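Local coordinates for protein beta-agarase D (Zobellia galactanivorans, PDB 4ASM) that cleaves the beta-1,4-linkages of agarose at random as a retaining family GH16 endo-beta-agarase, here represented by its catalytic domain, at residues V139-S144 with K219-G224; M164-G169 with S181-S186. All coordinates share one frame; numbering follows the deposited sequence.

Contact 1. Residues V139-S144 with K219-G224; sequences VKVMNS and KTIRIG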
ATOM      1  N   VAL A 139     -10.056  -4.979  -6.363  1.00  5.96           N
ATOM      2  CA  VAL A 139      -9.955  -3.544  -6.617  1.00  6.00           C
ATOM      3  C   VAL A 139      -9.711  -3.242  -8.091  1.00  5.70           C
ATOM      4  O   VAL A 139      -8.910  -3.929  -8.725  1.00  5.57           O
ATOM      5  CB  VAL A 139      -8.833  -2.924  -5.739  1.00  6.50           C
ATOM      6  CG1 VAL A 139      -7.489  -3.669  -5.907  1.00  7.03           C
ATOM      7  CG2 VAL A 139      -8.697  -1.425  -5.999  1.00  6.75           C
ATOM      8  N   LYS A 140     -10.428  -2.247  -8.627  1.00  5.88           N
ATOM      9  CA  LYS A 140     -10.119  -1.721  -9.940  1.00  6.92           C
ATOM     10  C   LYS A 140      -9.128  -0.587  -9.737  1.00  6.33           C
ATOM     11  O   LYS A 140      -9.500   0.509  -9.286  1.00  6.69           O
ATOM     12  CB  LYS A 140     -11.367  -1.204 -10.630  1.00  7.73           C
ATOM     13  CG  LYS A 140     -11.116  -0.762 -12.075  1.00  8.64           C
ATOM     14  CD  LYS A 140     -12.385  -0.284 -12.729  1.00 13.13           C
ATOM     15  CE  LYS A 140     -12.173   0.022 -14.201  1.00 17.64           C
ATOM     16  NZ  LYS A 140     -13.440   0.527 -14.829  1.00 21.64           N
ATOM     17  N   VAL A 141      -7.872  -0.859 -10.091  1.00  6.65           N
ATOM     18  CA  VAL A 141      -6.811   0.144  -9.973  1.00  6.37           C
ATOM     19  C   VAL A 141      -7.188   1.373 -10.806  1.00  6.72           C
ATOM     20  O   VAL A 141      -7.664   1.230 -11.939  1.00  6.23           O
ATOM     21  CB  VAL A 141      -5.474  -0.457 -10.467  1.00  6.11           C
ATOM     22  CG1 VAL A 141      -4.346   0.575 -10.425  1.00  6.92           C
ATOM     23  CG2 VAL A 141      -5.123  -1.724  -9.650  1.00  6.66           C
ATOM     24  N   MET A 142      -6.977   2.580 -10.281  1.00  6.55           N
ATOM     25  CA  MET A 142      -7.294   3.778 -11.054  1.00  7.78           C
ATOM     26  C   MET A 142      -6.445   3.884 -12.305  1.00  6.93           C
ATOM     27  O   MET A 142      -5.218   3.745 -12.243  1.00  6.72           O
ATOM     28  CB  MET A 142      -7.087   5.041 -10.253  1.00  8.30           C
ATOM     29  CG  MET A 142      -8.003   5.204  -9.115  1.00  9.88           C
ATOM     30  SD  MET A 142      -7.880   6.897  -8.454  1.00 12.73           S
ATOM     31  CE  MET A 142      -6.158   6.820  -7.948  1.00 15.06           C
ATOM     32  N   ASN A 143      -7.107   4.201 -13.416  1.00  7.36           N
ATOM     33  CA  ASN A 143      -6.420   4.527 -14.660  1.00  7.26           C
ATOM     34  C   ASN A 143      -5.902   5.973 -14.612  1.00  6.78           C
ATOM     35  O   ASN A 143      -6.340   6.851 -15.361  1.00  7.02           O
ATOM     36  CB  ASN A 143      -7.344   4.318 -15.861  1.00  7.39           C
ATOM     37  CG  ASN A 143      -6.593   4.404 -17.157  1.00  9.71           C
ATOM     38  OD1 ASN A 143      -5.393   4.128 -17.204  1.00 11.14           O
ATOM     39  ND2 ASN A 143      -7.275   4.818 -18.209  1.00 14.16           N
ATOM     40  N   SER A 144      -4.971   6.194 -13.689  1.00  7.06           N
ATOM     41  CA  SER A 144      -4.477   7.519 -13.312  1.00  6.77           C
ATOM     42  C   SER A 144      -3.031   7.385 -12.905  1.00  6.38           C
ATOM     43  O   SER A 144      -2.605   6.323 -12.470  1.00  6.62           O
ATOM     44  CB  SER A 144      -5.246   8.029 -12.093  1.00  6.64           C
ATOM     45  OG  SER A 144      -4.839   9.325 -11.710  1.00  7.70           O
ATOM     46  N   LYS A 219      -7.562  -2.095 -14.612  1.00  7.97           N
ATOM     47  CA  LYS A 219      -7.725  -3.543 -14.402  1.00  8.55           C
ATOM     48  C   LYS A 219      -8.284  -3.788 -13.010  1.00  8.52           C
ATOM     49  O   LYS A 219      -7.911  -3.088 -12.049  1.00  8.14           O
ATOM     50  CB  LYS A 219      -6.387  -4.284 -14.539  1.00  9.46           C
ATOM     51  CG  LYS A 219      -5.835  -4.304 -15.946  1.00 13.64           C
ATOM     52  CD  LYS A 219      -4.566  -5.149 -16.025  1.00 19.31           C
ATOM     53  CE  LYS A 219      -4.521  -5.972 -17.301  1.00 24.36           C
ATOM     54  NZ  LYS A 219      -5.280  -7.252 -17.134  1.00 27.33           N
ATOM     55  N   THR A 220      -9.184  -4.767 -12.888  1.00  8.93           N
ATOM     56  CA  THR A 220      -9.554  -5.210 -11.553  1.00  9.32           C
ATOM     57  C   THR A 220      -8.814  -6.480 -11.177  1.00  9.11           C
ATOM     58  O   THR A 220      -8.795  -7.483 -11.919  1.00 10.61           O
ATOM     59  CB  THR A 220     -11.065  -5.101 -11.132  1.00 12.55           C
ATOM     60  OG1 THR A 220     -11.583  -6.279 -10.474  1.00 15.23           O
ATOM     61  CG2 THR A 220     -11.927  -4.457 -12.151  1.00  7.06           C
ATOM     62  N   ILE A 221      -8.161  -6.381 -10.033  1.00  7.60           N
ATOM     63  CA  ILE A 221      -7.275  -7.413  -9.542  1.00  7.35           C
ATOM     64  C   ILE A 221      -7.699  -7.785  -8.123  1.00  6.52           C
ATOM     65  O   ILE A 221      -8.416  -7.023  -7.450  1.00  7.15           O
ATOM     66  CB  ILE A 221      -5.793  -6.947  -9.544  1.00  7.54           C
ATOM     67  CG1 ILE A 221      -5.561  -5.762  -8.600  1.00  5.81           C
ATOM     68  CG2 ILE A 221      -5.325  -6.562 -10.967  1.00  8.83           C
ATOM     69  CD1 ILE A 221      -4.037  -5.452  -8.421  1.00  6.76           C
ATOM     70  N   ARG A 222      -7.258  -8.952  -7.664  1.00  6.55           N
ATOM     71  CA  ARG A 222      -7.260  -9.261  -6.238  1.00  7.52           C
ATOM     72  C   ARG A 222      -5.834  -9.115  -5.749  1.00  7.09           C
ATOM     73  O   ARG A 222      -4.899  -9.630  -6.375  1.00  8.15           O
ATOM     74  CB  ARG A 222      -7.718 -10.695  -5.987  1.00  8.28           C
ATOM     75  CG  ARG A 222      -9.173 -10.915  -6.243  1.00 10.72           C
ATOM     76  CD  ARG A 222      -9.541 -12.256  -5.662  1.00 13.28           C
ATOM     77  NE  ARG A 222      -9.067 -13.397  -6.444  1.00 14.98           N
ATOM     78  CZ  ARG A 222      -8.347 -14.427  -5.978  1.00 14.32           C
ATOM     79  NH1 ARG A 222      -7.918 -14.510  -4.714  1.00 14.32           N
ATOM     80  NH2 ARG A 222      -8.055 -15.414  -6.813  1.00 15.54           N
ATOM     81  N   ILE A 223      -5.647  -8.401  -4.654  1.00  5.86           N
ATOM     82  CA  ILE A 223      -4.292  -8.224  -4.112  1.00  5.84           C
ATOM     83  C   ILE A 223      -4.366  -8.310  -2.590  1.00  5.46           C
ATOM     84  O   ILE A 223      -5.264  -7.736  -1.972  1.00  5.68           O
ATOM     85  CB  ILE A 223      -3.632  -6.920  -4.628  1.00  5.34           C
ATOM     86  CG1 ILE A 223      -2.183  -6.781  -4.131  1.00  5.94           C
ATOM     87  CG2 ILE A 223      -4.478  -5.694  -4.294  1.00  5.68           C
ATOM     88  CD1 ILE A 223      -1.391  -5.758  -4.957  1.00  6.25           C
ATOM     89  N   GLY A 224      -3.409  -9.006  -2.002  1.00  5.55           N
ATOM     90  CA  GLY A 224      -3.445  -9.218  -0.553  1.00  5.27           C
ATOM     91  C   GLY A 224      -2.079  -9.446   0.027  1.00  6.07           C
ATOM     92  O   GLY A 224      -1.134  -9.760  -0.694  1.00  5.61           O
TER
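The flat groups here are peptides, joined edge to edge where two antiparallel strands pair; the Lys140 and Thr220 side chains stand on one face of that sheet, Val139 and Ile221 on the other. Val139 N gives Ile221 O a hydrogen bond of 2.8 Å, and Ile221 N returns one to Val139 O. Two residues on, Val141 N, already past the strand, still reaches Lys219 O at 3.0 Å, in a more bent bond. On the aliphatic face the beta-branched side chains lie side by side: in both, CG1 sits between backbone N and carbonyl carbon (chi1 53° and 63°), and Val139 CG1 meets Ile221 CG1 at 3.9 Å and Ile223 CG2 at 4.0 Å. This face looks into the GH16 beta-sandwich, where Met164 and Ile183 continue the packing. On the more exposed face Thr220 CG2 rests 3.6 Å from Lys140 CB, while the extended lysine leads its amine away. Branched hydrocarbons thus suit the buried side, whereas threonine and lysine offer methyl and methylene groups to each other and keep polar atoms at the surface.

Contact 2. Residues M164-G169 with S181-S186; sequences MECYGG and SKIHLS
His184 and Glu165 lie side by side with imidazole and carboxylate nearly coplanar, 7° apart, joined by a short, straight bond from ND1 to OE1 (2.8 Å, 173° at the hydrogen). OE1 sits at the ring's edge and is met nearly along its own C-O axis. Glu165 brings its carboxylate up to the ring on an extended chain, CG anti to the backbone N (chi1 175°), and His184 CG is likewise anti to its own N, which lets the two side chains point the same way. Ser186 CB lies over one ring face, 3.5 Å above the plane and offset toward the rim. Trp207 stacks on the imidazole and NE2 bonds to Pro201 O, so both ring nitrogens are engaged and the ring's tilt is well defined. Glu165 is the probable proton donor, as in relatives, and closes the Glu-x-Asp-x-x-Glu signature of GH16, on a strand of the jelly-roll sandwich that lines the catalytic cleft. Histidine suits the neighbouring strand because one N-H can orient this carboxylate. Beneath the pair, His184 N donates to Glu165 O at 2.9 Å, but the return bond is weak and long. Farther along, the strands part and a water bridges them, accepting from Tyr167 N at 2.9 Å and donating to Lys182 O at 2.7 Å. Met164 and Cys166 alternate with Glu165 and turn to the hydrophobic interior, where the branched Ile183 divides itself between them: its CG2 touches Met164 CG at 4.1 Å, its CG1 Cys166 SG at 4.2 Å.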
ATOM      1  N   MET A 164      -1.237  -2.720  -1.481  1.00  4.82           N
ATOM      2  CA  MET A 164      -1.019  -2.221  -2.834  1.00  5.70           C
ATOM      3  C   MET A 164      -0.589  -0.756  -2.807  1.00  5.49           C
ATOM      4  O   MET A 164      -1.196   0.066  -2.112  1.00  5.11           O
ATOM      5  CB  MET A 164      -2.301  -2.346  -3.645  1.00  5.76           C
ATOM      6  CG  MET A 164      -2.184  -1.745  -5.064  1.00  6.63           C
ATOM      7  SD  MET A 164      -3.689  -1.915  -6.053  1.00  8.67           S
ATOM      8  CE  MET A 164      -4.821  -0.870  -5.128  1.00  9.52           C
ATOM      9  N   GLU A 165       0.455  -0.432  -3.582  1.00  4.92           N
ATOM     10  CA  GLU A 165       0.787   0.949  -3.940  1.00  5.43           C
ATOM     11  C   GLU A 165       1.043   0.882  -5.440  1.00  5.69           C
ATOM     12  O   GLU A 165       2.036   0.266  -5.875  1.00  5.76           O
ATOM     13  CB  GLU A 165       2.040   1.427  -3.203  1.00  5.51           C
ATOM     14  CG  GLU A 165       2.507   2.805  -3.609  1.00  6.38           C
ATOM     15  CD  GLU A 165       3.621   3.292  -2.715  1.00  8.78           C
ATOM     16  OE1 GLU A 165       4.646   2.582  -2.643  1.00  8.36           O
ATOM     17  OE2 GLU A 165       3.476   4.364  -2.074  1.00  9.50           O
ATOM     18  N   CYS A 166       0.130   1.450  -6.231  1.00  4.73           N
ATOM     19  CA  CYS A 166       0.191   1.294  -7.676  1.00  4.93           C
ATOM     20  C   CYS A 166      -0.183   2.601  -8.356  1.00  5.37           C
ATOM     21  O   CYS A 166      -1.209   3.179  -8.053  1.00  5.44           O
ATOM     22  CB  CYS A 166      -0.768   0.176  -8.102  1.00  5.22           C
ATOM     23  SG  CYS A 166      -0.716  -0.156  -9.895  1.00  6.07           S
ATOM     24  N   TYR A 167       0.684   3.067  -9.254  1.00  5.20           N
ATOM     25  CA  TYR A 167       0.418   4.251 -10.076  1.00  5.57           C
ATOM     26  C   TYR A 167       0.073   3.739 -11.458  1.00  6.63           C
ATOM     27  O   TYR A 167       0.918   3.733 -12.368  1.00  6.60           O
ATOM     28  CB  TYR A 167       1.648   5.171 -10.117  1.00  5.73           C
ATOM     29  CG  TYR A 167       2.330   5.280  -8.764  1.00  5.76           C
ATOM     30  CD1 TYR A 167       3.175   4.276  -8.319  1.00  5.74           C
ATOM     31  CD2 TYR A 167       2.161   6.399  -7.966  1.00  6.28           C
ATOM     32  CE1 TYR A 167       3.800   4.339  -7.087  1.00  8.12           C
ATOM     33  CE2 TYR A 167       2.795   6.482  -6.703  1.00  6.93           C
ATOM     34  CZ  TYR A 167       3.612   5.439  -6.294  1.00  6.77           C
ATOM     35  OH  TYR A 167       4.267   5.464  -5.065  1.00  8.99           O
ATOM     36  N   GLY A 168      -1.171   3.270 -11.585  1.00  6.00           N
ATOM     37  CA  GLY A 168      -1.520   2.334 -12.648  1.00  6.37           C
ATOM     38  C   GLY A 168      -1.721   2.871 -14.043  1.00  5.72           C
ATOM     39  O   GLY A 168      -1.699   2.093 -15.016  1.00  5.17           O
ATOM     40  N   GLY A 169      -1.946   4.172 -14.165  1.00  5.92           N
ATOM     41  CA  GLY A 169      -2.202   4.748 -15.481  1.00  6.85           C
ATOM     42  C   GLY A 169      -0.936   5.320 -16.085  1.00  7.06           C
ATOM     43  O   GLY A 169      -0.163   5.997 -15.397  1.00  7.17           O
ATOM     44  N   SER A 181       3.147  -0.202 -15.409  1.00  5.94           N
ATOM     45  CA  SER A 181       3.225  -1.653 -15.571  1.00  6.15           C
ATOM     46  C   SER A 181       3.562  -2.400 -14.279  1.00  6.47           C
ATOM     47  O   SER A 181       3.618  -3.624 -14.273  1.00  6.87           O
ATOM     48  CB  SER A 181       4.255  -2.025 -16.650  1.00  6.38           C
ATOM     49  OG  SER A 181       5.527  -1.619 -16.221  1.00  9.11           O
ATOM     50  N   LYS A 182       3.771  -1.665 -13.176  1.00  5.66           N
ATOM     51  CA  LYS A 182       4.236  -2.297 -11.938  1.00  6.39           C
ATOM     52  C   LYS A 182       3.300  -2.066 -10.749  1.00  5.49           C
ATOM     53  O   LYS A 182       2.539  -1.081 -10.703  1.00  5.96           O
ATOM     54  CB  LYS A 182       5.642  -1.774 -11.586  1.00  7.38           C
ATOM     55  CG  LYS A 182       6.686  -2.026 -12.705  1.00  9.06           C
ATOM     56  CD  LYS A 182       6.874  -3.542 -12.975  1.00 12.40           C
ATOM     57  CE  LYS A 182       8.067  -3.875 -13.896  1.00 13.27           C
ATOM     58  NZ  LYS A 182       7.791  -3.486 -15.299  1.00 16.19           N
ATOM     59  N   ILE A 183       3.352  -2.998  -9.802  1.00  5.23           N
ATOM     60  CA  ILE A 183       2.709  -2.802  -8.502  1.00  5.25           C
ATOM     61  C   ILE A 183       3.826  -2.809  -7.486  1.00  5.21           C
ATOM     62  O   ILE A 183       4.618  -3.747  -7.437  1.00  5.49           O
ATOM     63  CB  ILE A 183       1.666  -3.903  -8.148  1.00  4.65           C
ATOM     64  CG1 ILE A 183       0.625  -4.062  -9.265  1.00  6.19           C
ATOM     65  CG2 ILE A 183       1.015  -3.607  -6.750  1.00  5.73           C
ATOM     66  CD1 ILE A 183      -0.390  -5.160  -9.027  1.00  6.05           C
ATOM     67  N   HIS A 184       3.924  -1.737  -6.703  1.00  4.92           N
ATOM     68  CA  HIS A 184       4.919  -1.713  -5.638  1.00  4.91           C
ATOM     69  C   HIS A 184       4.456  -2.539  -4.453  1.00  5.22           C
ATOM     70  O   HIS A 184       3.434  -2.222  -3.839  1.00  6.51           O
ATOM     71  CB  HIS A 184       5.233  -0.277  -5.208  1.00  5.39           C
ATOM     72  CG  HIS A 184       6.490  -0.158  -4.397  1.00  6.94           C
ATOM     73  ND1 HIS A 184       6.652   0.812  -3.432  1.00  8.22           N
ATOM     74  CD2 HIS A 184       7.622  -0.905  -4.379  1.00  8.13           C
ATOM     75  CE1 HIS A 184       7.850   0.683  -2.882  1.00  7.75           C
ATOM     76  NE2 HIS A 184       8.450  -0.357  -3.425  1.00  9.60           N
ATOM     77  N   LEU A 185       5.202  -3.603  -4.168  1.00  5.09           N
ATOM     78  CA  LEU A 185       4.895  -4.522  -3.063  1.00  5.39           C
ATOM     79  C   LEU A 185       5.816  -4.079  -1.931  1.00  5.85           C
ATOM     80  O   LEU A 185       7.047  -4.211  -2.022  1.00  5.94           O
ATOM     81  CB  LEU A 185       5.124  -5.987  -3.455  1.00  6.04           C
ATOM     82  CG  LEU A 185       4.376  -6.401  -4.728  1.00  5.57           C
ATOM     83  CD1 LEU A 185       4.766  -7.819  -5.074  1.00  6.66           C
ATOM     84  CD2 LEU A 185       2.876  -6.275  -4.495  1.00  6.72           C
ATOM     85  N   SER A 186       5.230  -3.479  -0.892  1.00  6.04           N
ATOM     86  CA  SER A 186       6.015  -2.617  -0.022  1.00  6.26           C
ATOM     87  C   SER A 186       5.585  -2.635   1.445  1.00  6.03           C
ATOM     88  O   SER A 186       4.587  -3.242   1.825  1.00  6.02           O
ATOM     89  CB  SER A 186       5.944  -1.193  -0.590  1.00  6.88           C
ATOM     90  OG  SER A 186       6.902  -0.307  -0.017  1.00  7.64           O
TER
HETATM   91  O   HOH W   1       2.957   1.531 -10.124  1.00  5.91           O

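Contacts 1 and 2, their centres about 9 Å apart, belong to facing layers of the same sandwich, and Ile183 of contact 2 joins them: its CG2 lies 3.7 Å from Ile223 CD1 and its CD1 3.7 Å from Ile221 CD1. A second tie lies where the strands have given way to loops, with Ser144 O and Gly169 N 2.8 Å apart, a probable hydrogen bond. Contact 2 borders the cleft through Glu165, the probable proton donor, whose side chain lies about 3 Å from an imidazole probably from the crystallisation liquor. Contact 1 forms a layer behind it, the Ile223 side chain about 8 Å from that of Glu165, while its Thr220 side chain is about 10 Å from the bound calcium ion.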